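Local coordinates for epoxide hydrolase (Aspergillus niger, PDB 3G02), which probably hydrolyses epoxides to vicinal diols, and is here an enantioselective variant obtained by directed evolution, at residues T34-S39 with K68-F73; E27-L32 with D74-E79; L275-E280 with E306-A311; P44-E47 with G53-G56. The protein carries 9 engineered substitutions. All blocks are in the same frame, centred on the assembly; numbering follows the deposited sequence.

Contacts 1 and 2 share helix 26-38, which packs on helix 59-71 in the first and on helix 75-82 in the second. They touch where Trp69 CZ2 meets Leu32 CD1, 3.9 Å apart. Both are partly buried and lie away from the predicted catalytic residues. In contact 3 both touching residues are aromatic and buried, and lie closer to the predicted active site. Trp69 also touches its Leu275. Contact 4, also partly buried, is a loop pair nested between the two halves of contact 1. Contact 1 is apolar, contact 2 sets a methyl on a salt-bridged guanidinium, and contact 4 has charged groups and a bridging water. Contacts 1, 3 and 4 also touch the second subunit.

Contact 1 (T34-S39 with K68-F73)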
loop_
_atom_site.group_PDB
_atom_site.type_symbol
_atom_site.label_atom_id
_atom_site.label_comp_id
_atom_site.label_asym_id
_atom_site.label_seq_id
_atom_site.Cartn_x
_atom_site.Cartn_y
_atom_site.Cartn_z
ATOM N N THR A 34 -14.306 -2.454 21.041
ATOM C CA THR A 34 -15.469 -2.707 20.185
ATOM C C THR A 34 -15.051 -2.860 18.721
ATOM O O THR A 34 -15.480 -3.797 18.046
ATOM C CB THR A 34 -16.527 -1.591 20.330
ATOM O OG1 THR A 34 -17.089 -1.651 21.647
ATOM C CG2 THR A 34 -17.651 -1.745 19.300
ATOM N N LEU A 35 -14.190 -1.962 18.248
ATOM C CA LEU A 35 -13.765 -2.007 16.851
ATOM C C LEU A 35 -12.797 -3.156 16.567
ATOM O O LEU A 35 -12.802 -3.702 15.468
ATOM C CB LEU A 35 -13.211 -0.655 16.394
ATOM C CG LEU A 35 -14.157 0.553 16.507
ATOM C CD1 LEU A 35 -13.512 1.795 15.923
ATOM C CD2 LEU A 35 -15.516 0.295 15.856
ATOM N N VAL A 36 -11.990 -3.539 17.554
ATOM C CA VAL A 36 -11.170 -4.747 17.424
ATOM C C VAL A 36 -12.074 -5.973 17.270
ATOM O O VAL A 36 -11.856 -6.805 16.388
ATOM C CB VAL A 36 -10.192 -4.938 18.615
ATOM C CG1 VAL A 36 -9.513 -6.305 18.546
ATOM C CG2 VAL A 36 -9.137 -3.831 18.635
ATOM N N ARG A 37 -13.099 -6.063 18.118
ATOM C CA ARG A 37 -14.053 -7.168 18.064
ATOM C C ARG A 37 -14.823 -7.205 16.738
ATOM O O ARG A 37 -14.990 -8.273 16.149
ATOM C CB ARG A 37 -15.026 -7.100 19.244
ATOM C CG ARG A 37 -15.842 -8.372 19.434
ATOM C CD ARG A 37 -16.883 -8.233 20.537
ATOM N NE ARG A 37 -18.013 -7.405 20.120
ATOM C CZ ARG A 37 -18.241 -6.163 20.542
ATOM N NH1 ARG A 37 -17.423 -5.584 21.414
ATOM N NH2 ARG A 37 -19.301 -5.502 20.095
ATOM N N LEU A 38 -15.270 -6.040 16.271
ATOM C CA LEU A 38 -16.070 -5.947 15.044
ATOM C C LEU A 38 -15.280 -6.217 13.767
ATOM O O LEU A 38 -15.850 -6.654 12.763
ATOM C CB LEU A 38 -16.742 -4.578 14.939
ATOM C CG LEU A 38 -17.933 -4.288 15.853
ATOM C CD1 LEU A 38 -18.286 -2.822 15.741
ATOM C CD2 LEU A 38 -19.139 -5.164 15.518
ATOM N N SER A 39 -13.974 -5.950 13.818
ATOM C CA SER A 39 -13.081 -6.117 12.670
ATOM C C SER A 39 -13.028 -7.552 12.168
ATOM O O SER A 39 -12.983 -8.501 12.950
ATOM C CB SER A 39 -11.665 -5.662 13.029
ATOM O OG SER A 39 -11.617 -4.277 13.314
ATOM N N LYS A 68 -5.441 -11.605 21.577
ATOM C CA LYS A 68 -4.639 -10.989 22.637
ATOM C C LYS A 68 -5.092 -9.558 22.924
ATOM O O LYS A 68 -5.227 -9.159 24.083
ATOM C CB LYS A 68 -3.150 -11.012 22.275
ATOM C CG LYS A 68 -2.486 -12.375 22.438
ATOM C CD LYS A 68 -0.997 -12.318 22.132
ATOM C CE LYS A 68 -0.330 -13.660 22.400
ATOM N NZ LYS A 68 1.100 -13.655 21.979
ATOM N N TRP A 69 -5.343 -8.794 21.865
ATOM C CA TRP A 69 -5.778 -7.409 21.995
ATOM C C TRP A 69 -7.116 -7.313 22.732
ATOM O O TRP A 69 -7.346 -6.382 23.506
ATOM C CB TRP A 69 -5.908 -6.782 20.608
ATOM C CG TRP A 69 -5.581 -5.331 20.536
ATOM C CD1 TRP A 69 -5.356 -4.472 21.577
ATOM C CD2 TRP A 69 -5.463 -4.554 19.342
ATOM N NE1 TRP A 69 -5.090 -3.211 21.100
ATOM C CE2 TRP A 69 -5.154 -3.233 19.729
ATOM C CE3 TRP A 69 -5.588 -4.849 17.979
ATOM C CZ2 TRP A 69 -4.963 -2.209 18.799
ATOM C CZ3 TRP A 69 -5.404 -3.834 17.056
ATOM C CH2 TRP A 69 -5.089 -2.533 17.468
ATOM N N LEU A 70 -7.989 -8.283 22.484
ATOM C CA LEU A 70 -9.310 -8.315 23.112
ATOM C C LEU A 70 -9.316 -8.813 24.558
ATOM O O LEU A 70 -9.975 -8.216 25.419
ATOM C CB LEU A 70 -10.266 -9.179 22.286
ATOM C CG LEU A 70 -10.871 -8.596 21.014
ATOM C CD1 LEU A 70 -11.531 -9.701 20.201
ATOM C CD2 LEU A 70 -11.862 -7.475 21.328
ATOM N N SER A 71 -8.567 -9.886 24.814
ATOM C CA SER A 71 -8.679 -10.651 26.062
ATOM C C SER A 71 -7.513 -10.494 27.046
ATOM O O SER A 71 -7.643 -10.843 28.224
ATOM C CB SER A 71 -8.886 -12.137 25.746
ATOM O OG SER A 71 -10.041 -12.336 24.953
ATOM N N GLU A 72 -6.381 -9.982 26.569
ATOM C CA GLU A 72 -5.191 -9.822 27.411
ATOM C C GLU A 72 -4.716 -8.375 27.582
ATOM O O GLU A 72 -4.271 -7.990 28.664
ATOM C CB GLU A 72 -4.046 -10.707 26.897
ATOM C CG GLU A 72 -4.315 -12.211 27.019
ATOM C CD GLU A 72 -3.260 -13.081 26.346
ATOM O OE1 GLU A 72 -3.556 -14.270 26.095
ATOM O OE2 GLU A 72 -2.141 -12.595 26.067
ATOM N N PHE A 73 -4.821 -7.579 26.521
ATOM C CA PHE A 73 -4.240 -6.237 26.514
ATOM C C PHE A 73 -4.921 -5.244 27.454
ATOM O O PHE A 73 -6.146 -5.122 27.468
ATOM C CB PHE A 73 -4.201 -5.673 25.087
ATOM C CG PHE A 73 -3.529 -4.329 24.986
ATOM C CD1 PHE A 73 -2.142 -4.225 25.040
ATOM C CD2 PHE A 73 -4.282 -3.171 24.845
ATOM C CE1 PHE A 73 -1.513 -2.981 24.950
ATOM C CE2 PHE A 73 -3.664 -1.923 24.755
ATOM C CZ PHE A 73 -2.274 -1.830 24.809
#
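Val36 sets its two methyls against Trp69 and Leu70, one to each. CG2 lies over one face of the indole, with Val36 CG2 3.7 Å from Trp69 CE3. It stands 17° off the normal of the six-membered ring, a CH-pi contact. CG1 is anti to the backbone N (chi1 171°) and is turned to Leu70, so that Val36 CG1 comes within 3.6 Å of Leu70 CG. These side chains run past each other in opposite directions. Leu70 CD2 goes on to Arg37, 3.8 Å from Arg37 CB. The rest of the Arg37 chain turns off, with one guanidinium face near Thr34 O.

This is helix-to-helix packing between the end of helix 26-38 and the end of helix 59-71, within the part of the chain matching the epoxide hydrolase N-terminal family. The CA atoms of Val36 and Leu70 are 7.0 Å apart. No hydrogen bond links the two segments directly. Arg66, one turn before Leu70, does bond to Val36 O and Arg37 O, where helix 26-38 is ending. The indole of Trp69 is held in its rotation by a bond from NE1 to Ser300 OG on helix 292-304. Phe73 CD2 lies in the indole plane at its edge.

Contact 2 (E27-L32 with D74-E79); sequences EQLDDL and DWRPFE
Leu29 on helix 26-38 faces Trp75 in the first turn of helix 75-82, with their CA atoms 7.8 Å apart. CD2 meets Trp75 alone, while CD1 reaches Arg76 and also borders the indole. CD2 lies at the base of the indole, with Leu29 CD2 3.6 Å from Trp75 CG. CD1 sits over the centre of one face of the Arg76 guanidinium, and Leu29 CD1 is 3.5 Å from Arg76 CZ. The apolar methyl thus uses the flat side of the charged group and leaves its edges for polar partners.

Glu79, one turn on, holds both flat groups. Trp75 NE1 donates to Glu79 OE2 at 3.0 Å, from above the carboxylate plane. Arg76 NH1 makes a salt bridge to Glu79 OE1 at 2.8 Å, on the syn side, somewhat out of that plane. A bend at chi2 (-63°) brings the Arg76 chain round to this place. Asp74 is the helix N-cap, and its OD1 accepts from Arg76 N at 3.1 Å.

Arg76 NH2 also makes a salt bridge to Asp26 and a hydrogen bond to Ile24 O, at and just before the start of helix 26-38. Leu304 of helix 292-304 packs on both Leu29 and Trp75.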
loop_
_atom_site.group_PDB
_atom_site.type_symbol
_atom_site.label_atom_id
_atom_site.label_comp_id
_atom_site.label_asym_id
_atom_site.label_seq_id
_atom_site.Cartn_x
_atom_site.Cartn_y
_atom_site.Cartn_z
ATOM N N GLU A 27 -14.028 5.676 27.531
ATOM C CA GLU A 27 -14.895 5.572 26.355
ATOM C C GLU A 27 -14.097 5.281 25.080
ATOM O O GLU A 27 -14.552 4.531 24.220
ATOM C CB GLU A 27 -15.727 6.850 26.182
ATOM C CG GLU A 27 -17.064 6.633 25.484
ATOM C CD GLU A 27 -17.742 7.928 25.056
ATOM O OE1 GLU A 27 -17.958 8.813 25.912
ATOM O OE2 GLU A 27 -18.072 8.051 23.855
ATOM N N GLN A 28 -12.905 5.869 24.976
ATOM C CA GLN A 28 -12.039 5.663 23.813
ATOM C C GLN A 28 -11.412 4.272 23.810
ATOM O O GLN A 28 -11.257 3.657 22.754
ATOM C CB GLN A 28 -10.968 6.752 23.732
ATOM C CG GLN A 28 -11.527 8.107 23.300
ATOM C CD GLN A 28 -10.491 9.215 23.296
ATOM O OE1 GLN A 28 -9.296 8.969 23.111
ATOM N NE2 GLN A 28 -10.948 10.449 23.498
ATOM N N LEU A 29 -11.066 3.778 24.996
ATOM C CA LEU A 29 -10.557 2.419 25.146
ATOM C C LEU A 29 -11.643 1.392 24.854
ATOM O O LEU A 29 -11.380 0.365 24.222
ATOM C CB LEU A 29 -9.969 2.208 26.545
ATOM C CG LEU A 29 -8.729 3.029 26.912
ATOM C CD1 LEU A 29 -8.262 2.699 28.320
ATOM C CD2 LEU A 29 -7.598 2.801 25.908
ATOM N N ASP A 30 -12.862 1.675 25.319
ATOM C CA ASP A 30 -14.025 0.848 25.010
ATOM C C ASP A 30 -14.277 0.823 23.507
ATOM O O ASP A 30 -14.544 -0.238 22.942
ATOM C CB ASP A 30 -15.275 1.369 25.728
ATOM C CG ASP A 30 -15.174 1.282 27.242
ATOM O OD1 ASP A 30 -14.317 0.529 27.764
ATOM O OD2 ASP A 30 -15.965 1.980 27.911
ATOM N N ASP A 31 -14.183 1.994 22.877
ATOM C CA ASP A 31 -14.390 2.123 21.434
ATOM C C ASP A 31 -13.374 1.273 20.679
ATOM O O ASP A 31 -13.730 0.558 19.743
ATOM C CB ASP A 31 -14.294 3.587 20.993
ATOM C CG ASP A 31 -15.008 3.852 19.673
ATOM O OD1 ASP A 31 -16.125 3.327 19.482
ATOM O OD2 ASP A 31 -14.464 4.600 18.831
ATOM N N LEU A 32 -12.114 1.337 21.107
ATOM C CA LEU A 32 -11.062 0.516 20.510
ATOM C C LEU A 32 -11.384 -0.979 20.597
ATOM O O LEU A 32 -11.294 -1.686 19.599
ATOM C CB LEU A 32 -9.692 0.834 21.131
ATOM C CG LEU A 32 -8.499 -0.072 20.784
ATOM C CD1 LEU A 32 -8.274 -0.165 19.270
ATOM C CD2 LEU A 32 -7.233 0.409 21.477
ATOM N N ASP A 74 -4.105 -4.526 28.222
ATOM C CA ASP A 74 -4.588 -3.449 29.079
ATOM C C ASP A 74 -3.743 -2.198 28.831
ATOM O O ASP A 74 -2.529 -2.195 29.044
ATOM C CB ASP A 74 -4.546 -3.872 30.555
ATOM C CG ASP A 74 -5.168 -2.837 31.501
ATOM O OD1 ASP A 74 -5.720 -1.807 31.045
ATOM O OD2 ASP A 74 -5.095 -3.070 32.728
ATOM N N TRP A 75 -4.405 -1.140 28.374
ATOM C CA TRP A 75 -3.749 0.132 28.096
ATOM C C TRP A 75 -3.155 0.796 29.345
ATOM O O TRP A 75 -2.102 1.432 29.271
ATOM C CB TRP A 75 -4.741 1.083 27.416
ATOM C CG TRP A 75 -4.213 2.466 27.213
ATOM C CD1 TRP A 75 -4.502 3.570 27.962
ATOM C CD2 TRP A 75 -3.286 2.895 26.205
ATOM N NE1 TRP A 75 -3.822 4.659 27.481
ATOM C CE2 TRP A 75 -3.069 4.277 26.401
ATOM C CE3 TRP A 75 -2.626 2.247 25.149
ATOM C CZ2 TRP A 75 -2.216 5.026 25.581
ATOM C CZ3 TRP A 75 -1.782 2.991 24.335
ATOM C CH2 TRP A 75 -1.580 4.368 24.560
ATOM N N ARG A 76 -3.833 0.650 30.483
ATOM C CA ARG A 76 -3.485 1.430 31.680
ATOM C C ARG A 76 -2.053 1.263 32.219
ATOM O O ARG A 76 -1.406 2.269 32.516
ATOM C CB ARG A 76 -4.525 1.242 32.797
ATOM C CG ARG A 76 -5.922 1.754 32.462
ATOM C CD ARG A 76 -5.955 3.260 32.220
ATOM N NE ARG A 76 -7.307 3.707 31.890
ATOM C CZ ARG A 76 -7.594 4.761 31.129
ATOM N NH1 ARG A 76 -6.626 5.490 30.588
ATOM N NH2 ARG A 76 -8.860 5.075 30.891
ATOM N N PRO A 77 -1.550 0.014 32.357
ATOM C CA PRO A 77 -0.141 -0.136 32.754
ATOM C C PRO A 77 0.855 0.520 31.792
ATOM O O PRO A 77 1.850 1.103 32.234
ATOM C CB PRO A 77 0.056 -1.657 32.771
ATOM C CG PRO A 77 -1.305 -2.203 33.026
ATOM C CD PRO A 77 -2.207 -1.299 32.228
ATOM N N PHE A 78 0.591 0.427 30.490
ATOM C CA PHE A 78 1.423 1.101 29.499
ATOM C C PHE A 78 1.341 2.618 29.651
ATOM O O PHE A 78 2.363 3.304 29.624
ATOM C CB PHE A 78 1.025 0.669 28.086
ATOM C CG PHE A 78 1.767 1.386 26.988
ATOM C CD1 PHE A 78 3.157 1.331 26.899
ATOM C CD2 PHE A 78 1.064 2.100 26.026
ATOM C CE1 PHE A 78 3.832 1.993 25.870
ATOM C CE2 PHE A 78 1.728 2.762 24.996
ATOM C CZ PHE A 78 3.114 2.708 24.918
ATOM N N GLU A 79 0.122 3.127 29.820
ATOM C CA GLU A 79 -0.099 4.550 30.056
ATOM C C GLU A 79 0.662 5.025 31.296
ATOM O O GLU A 79 1.270 6.095 31.281
ATOM C CB GLU A 79 -1.590 4.827 30.207
ATOM C CG GLU A 79 -1.965 6.285 30.311
ATOM C CD GLU A 79 -3.462 6.467 30.384
ATOM O OE1 GLU A 79 -4.053 6.111 31.428
ATOM O OE2 GLU A 79 -4.051 6.945 29.394
#

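Contact 3 (L275-E280 with E306-A311)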
loop_
_atom_site.group_PDB
_atom_site.type_symbol
_atom_site.label_atom_id
_atom_site.label_comp_id
_atom_site.label_asym_id
_atom_site.label_seq_id
_atom_site.Cartn_x
_atom_site.Cartn_y
_atom_site.Cartn_z
ATOM N N LEU A 275 -3.056 -2.525 12.685
ATOM C CA LEU A 275 -2.190 -3.561 13.251
ATOM C C LEU A 275 -1.481 -4.374 12.167
ATOM O O LEU A 275 -0.295 -4.676 12.293
ATOM C CB LEU A 275 -2.984 -4.492 14.179
ATOM C CG LEU A 275 -2.266 -5.711 14.776
ATOM C CD1 LEU A 275 -1.130 -5.318 15.710
ATOM C CD2 LEU A 275 -3.263 -6.590 15.519
ATOM N N ALA A 276 -2.204 -4.730 11.112
ATOM C CA ALA A 276 -1.608 -5.508 10.026
ATOM C C ALA A 276 -0.501 -4.727 9.313
ATOM O O ALA A 276 0.600 -5.242 9.100
ATOM C CB ALA A 276 -2.673 -5.962 9.039
ATOM N N TRP A 277 -0.802 -3.478 8.958
ATOM C CA TRP A 277 0.131 -2.650 8.195
ATOM C C TRP A 277 1.386 -2.319 8.998
ATOM O O TRP A 277 2.509 -2.447 8.494
ATOM C CB TRP A 277 -0.579 -1.371 7.781
ATOM C CG TRP A 277 0.159 -0.460 6.830
ATOM C CD1 TRP A 277 0.977 0.587 7.161
ATOM C CD2 TRP A 277 0.092 -0.479 5.396
ATOM N NE1 TRP A 277 1.425 1.218 6.020
ATOM C CE2 TRP A 277 0.899 0.585 4.925
ATOM C CE3 TRP A 277 -0.570 -1.289 4.463
ATOM C CZ2 TRP A 277 1.060 0.858 3.562
ATOM C CZ3 TRP A 277 -0.403 -1.022 3.106
ATOM C CH2 TRP A 277 0.411 0.039 2.670
ATOM N N ILE A 278 1.192 -1.877 10.238
ATOM C CA ILE A 278 2.309 -1.482 11.095
ATOM C C ILE A 278 2.979 -2.703 11.729
ATOM O O ILE A 278 4.212 -2.773 11.812
ATOM C CB ILE A 278 1.864 -0.448 12.155
ATOM C CG1 ILE A 278 1.517 0.871 11.454
ATOM C CG2 ILE A 278 2.941 -0.250 13.219
ATOM C CD1 ILE A 278 1.124 2.007 12.375
ATOM N N GLY A 279 2.168 -3.665 12.165
ATOM C CA GLY A 279 2.686 -4.889 12.768
ATOM C C GLY A 279 3.640 -5.630 11.856
ATOM O O GLY A 279 4.633 -6.187 12.317
ATOM N N GLU A 280 3.356 -5.631 10.553
ATOM C CA GLU A 280 4.264 -6.268 9.596
ATOM C C GLU A 280 5.680 -5.738 9.766
ATOM O O GLU A 280 6.646 -6.498 9.714
ATOM C CB GLU A 280 3.815 -6.045 8.158
ATOM C CG GLU A 280 4.642 -6.846 7.157
ATOM C CD GLU A 280 4.572 -6.270 5.768
ATOM O OE1 GLU A 280 3.471 -6.259 5.184
ATOM O OE2 GLU A 280 5.627 -5.834 5.251
ATOM N N GLU A 306 -4.664 8.984 16.477
ATOM C CA GLU A 306 -4.847 9.174 15.030
ATOM C C GLU A 306 -3.537 9.579 14.353
ATOM O O GLU A 306 -3.509 10.483 13.513
ATOM C CB GLU A 306 -5.954 10.201 14.745
ATOM C CG GLU A 306 -7.333 9.773 15.239
ATOM C CD GLU A 306 -8.396 10.846 15.068
ATOM O OE1 GLU A 306 -8.133 12.021 15.409
ATOM O OE2 GLU A 306 -9.504 10.510 14.599
ATOM N N SER A 307 -2.458 8.901 14.735
ATOM C CA SER A 307 -1.117 9.215 14.243
ATOM C C SER A 307 -0.939 8.939 12.762
ATOM O O SER A 307 -0.397 9.777 12.040
ATOM C CB SER A 307 -0.062 8.422 15.012
ATOM O OG SER A 307 0.104 8.923 16.324
ATOM N N PHE A 308 -1.389 7.772 12.305
ATOM C CA PHE A 308 -0.998 7.326 10.979
ATOM C C PHE A 308 -1.308 8.323 9.849
ATOM O O PHE A 308 -0.407 8.659 9.077
ATOM C CB PHE A 308 -1.526 5.934 10.613
ATOM C CG PHE A 308 -1.120 5.526 9.237
ATOM C CD1 PHE A 308 0.121 4.932 9.020
ATOM C CD2 PHE A 308 -1.927 5.830 8.146
ATOM C CE1 PHE A 308 0.533 4.604 7.738
ATOM C CE2 PHE A 308 -1.523 5.509 6.855
ATOM C CZ PHE A 308 -0.296 4.891 6.651
ATOM N N PRO A 309 -2.577 8.772 9.725
ATOM C CA PRO A 309 -2.864 9.666 8.600
ATOM C C PRO A 309 -2.132 11.009 8.648
ATOM O O PRO A 309 -1.982 11.657 7.606
ATOM C CB PRO A 309 -4.380 9.877 8.696
ATOM C CG PRO A 309 -4.713 9.591 10.124
ATOM C CD PRO A 309 -3.793 8.478 10.513
ATOM N N ARG A 310 -1.686 11.414 9.836
ATOM C CA ARG A 310 -1.010 12.699 10.027
ATOM C C ARG A 310 0.506 12.598 9.893
ATOM O O ARG A 310 1.167 13.540 9.458
ATOM C CB ARG A 310 -1.354 13.271 11.408
ATOM C CG ARG A 310 -2.850 13.369 11.691
ATOM C CD ARG A 310 -3.135 14.061 13.018
ATOM N NE ARG A 310 -2.711 13.273 14.180
ATOM C CZ ARG A 310 -1.794 13.658 15.071
ATOM N NH1 ARG A 310 -1.157 14.821 14.940
ATOM N NH2 ARG A 310 -1.508 12.867 16.097
ATOM N N ALA A 311 1.056 11.448 10.275
ATOM C CA ALA A 311 2.502 11.274 10.374
ATOM C C ALA A 311 3.173 11.063 9.025
ATOM O O ALA A 311 4.370 11.317 8.871
ATOM C CB ALA A 311 2.808 10.105 11.289
#
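Trp277 NE1 is hydrogen-bonded to His256 NE2 and also borders Phe308, with Trp277 NE1 3.9 Å from Phe308 CE1. Both residues belong to the mostly helical region between strands 209-214 and 340-345, which probably corresponds to the lid that alpha/beta-hydrolase epoxide hydrolases carry over the catalytic core. The contact joins helix 271-284 to the short helix 307-311. It rests on these two rings. Their planes stand at 78°, and the five-membered ring of Trp277 has its centroid 5.5 Å from that of Phe308. Trp277 CD1 is the second point of approach, 4.1 Å from Phe308 CE1.

Both side chains hold CG anti to the backbone N (chi1 -172° in Trp277), and each extends from its helix toward the other. The imidazole of His256 joins them: it meets Phe308 edge-to-face, while its hydrogen bond fixes the rotation of the indole. Leu267 of helix 260-268 packs on both rings. The place is buried, and the Phe308 side chain is about 7 Å from that of Tyr315, the predicted proton donor.

Glu306, with positive phi, is the C-prime residue of a Schellman motif that ends helix 292-304. Arg310 folds back over this junction, and its NH1 bonds to Ser156 O and Gly158 O. Arg310 NE donates to Glu306 O at 3.0 Å, reaching that oxygen from above the carbonyl plane.

Contact 4 (P44-E47 with G53-G56)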
loop_
_atom_site.group_PDB
_atom_site.type_symbol
_atom_site.label_atom_id
_atom_site.label_comp_id
_atom_site.label_asym_id
_atom_site.label_seq_id
_atom_site.Cartn_x
_atom_site.Cartn_y
_atom_site.Cartn_z
ATOM N N PRO A 44 -8.457 -17.344 4.758
ATOM C CA PRO A 44 -7.105 -17.843 4.533
ATOM C C PRO A 44 -6.768 -17.896 3.044
ATOM O O PRO A 44 -7.632 -18.175 2.204
ATOM C CB PRO A 44 -7.138 -19.257 5.125
ATOM C CG PRO A 44 -8.571 -19.594 5.278
ATOM C CD PRO A 44 -9.303 -18.317 5.475
ATOM N N THR A 45 -5.520 -17.580 2.728
ATOM C CA THR A 45 -5.032 -17.658 1.355
ATOM C C THR A 45 -3.675 -18.339 1.384
ATOM O O THR A 45 -3.046 -18.442 2.441
ATOM C CB THR A 45 -4.862 -16.257 0.715
ATOM O OG1 THR A 45 -3.982 -15.473 1.527
ATOM C CG2 THR A 45 -6.202 -15.543 0.561
ATOM N N TYR A 46 -3.224 -18.801 0.223
ATOM C CA TYR A 46 -1.874 -19.333 0.094
ATOM C C TYR A 46 -0.865 -18.389 0.749
ATOM O O TYR A 46 -0.013 -18.817 1.527
ATOM C CB TYR A 46 -1.527 -19.558 -1.380
ATOM C CG TYR A 46 -0.073 -19.890 -1.643
ATOM C CD1 TYR A 46 0.434 -21.160 -1.360
ATOM C CD2 TYR A 46 0.790 -18.942 -2.195
ATOM C CE1 TYR A 46 1.770 -21.472 -1.609
ATOM C CE2 TYR A 46 2.129 -19.242 -2.443
ATOM C CZ TYR A 46 2.612 -20.511 -2.149
ATOM O OH TYR A 46 3.932 -20.821 -2.397
ATOM N N GLU A 47 -0.984 -17.101 0.445
ATOM C CA GLU A 47 -0.028 -16.112 0.929
ATOM C C GLU A 47 -0.031 -15.986 2.446
ATOM O O GLU A 47 1.027 -15.884 3.064
ATOM C CB GLU A 47 -0.291 -14.750 0.286
ATOM C CG GLU A 47 -0.157 -14.752 -1.235
ATOM C CD GLU A 47 -1.497 -14.885 -1.937
ATOM O OE1 GLU A 47 -2.390 -15.581 -1.405
ATOM O OE2 GLU A 47 -1.660 -14.270 -3.015
ATOM N N GLY A 53 6.357 -15.765 6.244
ATOM C CA GLY A 53 5.780 -14.422 6.166
ATOM C C GLY A 53 6.293 -13.560 5.023
ATOM O O GLY A 53 6.263 -12.333 5.107
ATOM N N ARG A 54 6.759 -14.192 3.946
ATOM C CA ARG A 54 7.353 -13.453 2.831
ATOM C C ARG A 54 6.350 -12.562 2.088
ATOM O O ARG A 54 6.749 -11.630 1.381
ATOM C CB ARG A 54 8.073 -14.394 1.863
ATOM C CG ARG A 54 7.169 -15.270 1.018
ATOM C CD ARG A 54 8.002 -16.284 0.260
ATOM N NE ARG A 54 7.184 -17.175 -0.556
ATOM C CZ ARG A 54 6.557 -18.254 -0.095
ATOM N NH1 ARG A 54 6.641 -18.581 1.193
ATOM N NH2 ARG A 54 5.839 -19.002 -0.924
ATOM N N PHE A 55 5.060 -12.853 2.254
ATOM C CA PHE A 55 4.005 -12.028 1.669
ATOM C C PHE A 55 3.357 -11.089 2.689
ATOM O O PHE A 55 2.338 -10.462 2.400
ATOM C CB PHE A 55 2.939 -12.904 1.005
ATOM C CG PHE A 55 3.468 -13.769 -0.113
ATOM C CD1 PHE A 55 4.077 -13.196 -1.231
ATOM C CD2 PHE A 55 3.349 -15.157 -0.054
ATOM C CE1 PHE A 55 4.563 -13.988 -2.264
ATOM C CE2 PHE A 55 3.822 -15.963 -1.089
ATOM C CZ PHE A 55 4.429 -15.379 -2.195
ATOM N N GLY A 56 3.959 -10.984 3.869
ATOM C CA GLY A 56 3.437 -10.130 4.926
ATOM C C GLY A 56 2.856 -10.957 6.056
ATOM O O GLY A 56 3.136 -12.157 6.162
HETATM O O HOH W 1 3.150 -14.192 4.147
#
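The Phe55 ring has Glu47 CG over one face and Arg54 CG over the opposite face. The Glu47 side is a CH-pi contact, with Glu47 CG 4.1 Å from the ring centroid. Arg54 CG stands 3.9 Å above the Phe55 ring plane, over the centre. Glu47 O lies in the ring plane at its edge. Tyr46 approaches the same ring obliquely, with Tyr46 CE2 3.9 Å from Phe55 CE2. Tyr46 OH lies at the edge of the Arg54 guanidinium, 3.0 Å from Arg54 NH2. The tyrosine ring and the guanidinium are nearly perpendicular, at 81°. One guanidinium face is turned to Phe55. Arg54 NH1 makes a salt bridge to Asp52 and a hydrogen bond to Gln50 OE1.

The two segments belong to the loop between helix 26-38 and helix 59-71. Residues 53-56 form a type I beta turn, closed by Gly56 N to Gly53 O at 2.9 Å. A water joins the backbones across the contact. It donates to Glu47 O at 2.9 Å and to Gly56 O, and accepts from Phe55 N at 3.0 Å. Three backbone groups thus fix this water.

The Glu47 chain bends at chi2 (98°), which carries the carboxylate away from the turn while CB and CG stay against Phe55. Arg316 of the second subunit meets two kinds of partner, Glu47 OE2 through a salt bridge and the Phe55 ring through a cation-pi contact, which probably helps to hold this loop at the subunit interface.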